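Local coordinates for protein putative ferredoxin (PDB 4ID8) that probably carries electrons through a [3Fe-4S] cluster, as a small ferredoxin associated with a cytochrome P450, at residues 22-25 / 26-29. Numbering follows the deposited sequence.
Sequences ALAP and ELFD
Ala24 and Leu27 close a tight turn, the amide N of Leu27 giving its hydrogen to the carbonyl O of Ala24 over 2.9 Å. The same oxygen takes a second, weak bond from Phe28 N at 3.4 Å. Pro25 and Glu26 fill the two middle places with backbone angles of a type I turn; proline suits the first of them because its ring already fixes phi near -60°. Glu26 can be followed outward: CB starts the side chain on the same side as the proline, CG departs beside its own backbone N (chi1 -49°), and the bend at chi2 brings the carboxylate back alongside the proline ring, where CD and OE1 (3.2 Å) meet Pro25 CD. Such a polar tail fits an exposed corner. On the buried side the small CB of Ala24 packs against Leu27 CD1 at 3.9 Å and Phe28 CE2 at 4.0 Å, while Ala24 O lies near the ring plane at the CD2 edge. With an alanine at the Phe28 position, Ala24 and the nearby cluster ligand Cys20 would probably lose their aromatic cover. The turn thus carries the chain from helix 19-23 into strand 28-30, which pairs with strand 36-38; buried Leu27, branched and apolar, suits its place against Ala24 and Ala52, and the flat ring of buried Phe28 is large enough to reach both Ala55 of helix 49-58 and Ile7 and Val9 of strand 6-9.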
loop_
_atom_site.group_PDB
_atom_site.type_symbol
_atom_site.label_atom_id
_atom_site.label_comp_id
_atom_site.label_asym_id
_atom_site.label_seq_id
_atom_site.Cartn_x
_atom_site.Cartn_y
_atom_site.Cartn_z
ATOM N N ALA A 22 -7.861 1.698 3.863
ATOM C CA ALA A 22 -8.471 2.659 4.799
ATOM C C ALA A 22 -7.556 3.804 5.183
ATOM O O ALA A 22 -8.059 4.849 5.430
ATOM C CB ALA A 22 -9.003 1.986 6.075
ATOM N N LEU A 23 -6.243 3.598 5.267
ATOM C CA LEU A 23 -5.255 4.664 5.641
ATOM C C LEU A 23 -4.809 5.597 4.522
ATOM O O LEU A 23 -4.557 6.766 4.743
ATOM C CB LEU A 23 -3.985 4.088 6.301
ATOM C CG LEU A 23 -4.244 3.274 7.578
ATOM C CD1 LEU A 23 -3.028 2.533 8.038
ATOM C CD2 LEU A 23 -4.872 4.113 8.740
ATOM N N ALA A 24 -4.684 5.050 3.330
ATOM C CA ALA A 24 -4.101 5.777 2.247
ATOM C C ALA A 24 -4.842 5.346 0.995
ATOM O O ALA A 24 -4.260 4.644 0.176
ATOM C CB ALA A 24 -2.624 5.463 2.155
ATOM N N PRO A 25 -6.132 5.765 0.871
ATOM C CA PRO A 25 -7.013 5.450 -0.243
ATOM C C PRO A 25 -6.379 5.893 -1.540
ATOM O O PRO A 25 -6.578 5.285 -2.590
ATOM C CB PRO A 25 -8.275 6.294 0.037
ATOM C CG PRO A 25 -8.137 6.841 1.388
ATOM C CD PRO A 25 -6.764 6.681 1.851
ATOM N N GLU A 26 -5.575 6.940 -1.432
ATOM C CA GLU A 26 -4.900 7.594 -2.541
ATOM C C GLU A 26 -3.793 6.734 -3.108
ATOM O O GLU A 26 -3.388 6.933 -4.230
ATOM C CB GLU A 26 -4.321 8.961 -2.094
ATOM C CG GLU A 26 -5.295 9.899 -1.331
ATOM C CD GLU A 26 -5.229 9.776 0.228
ATOM O OE1 GLU A 26 -4.618 8.822 0.778
ATOM O OE2 GLU A 26 -5.803 10.663 0.918
ATOM N N LEU A 27 -3.314 5.760 -2.358
ATOM C CA LEU A 27 -2.143 5.045 -2.761
ATOM C C LEU A 27 -2.375 3.583 -3.167
ATOM O O LEU A 27 -1.543 3.014 -3.866
ATOM C CB LEU A 27 -1.114 5.137 -1.607
ATOM C CG LEU A 27 -0.395 6.463 -1.320
ATOM C CD1 LEU A 27 0.403 6.364 -0.068
ATOM C CD2 LEU A 27 0.534 6.836 -2.503
ATOM N N PHE A 28 -3.457 2.970 -2.673
ATOM C CA PHE A 28 -3.843 1.574 -2.959
ATOM C C PHE A 28 -5.226 1.491 -3.602
ATOM O O PHE A 28 -6.065 2.333 -3.354
ATOM C CB PHE A 28 -3.800 0.761 -1.680
ATOM C CG PHE A 28 -2.473 0.894 -0.938
ATOM C CD1 PHE A 28 -1.445 -0.009 -1.162
ATOM C CD2 PHE A 28 -2.257 1.931 -0.031
ATOM C CE1 PHE A 28 -0.227 0.135 -0.505
ATOM C CE2 PHE A 28 -1.047 2.080 0.596
ATOM C CZ PHE A 28 -0.033 1.178 0.375
ATOM N N ASP A 29 -5.396 0.533 -4.504
ATOM C CA ASP A 29 -6.727 0.092 -4.977
ATOM C C ASP A 29 -6.880 -1.368 -4.659
ATOM O O ASP A 29 -5.936 -2.125 -4.640
ATOM C CB ASP A 29 -6.892 0.261 -6.479
ATOM C CG ASP A 29 -7.159 1.696 -6.870
ATOM O OD1 ASP A 29 -7.836 2.435 -6.113
ATOM O OD2 ASP A 29 -6.698 2.117 -7.943
#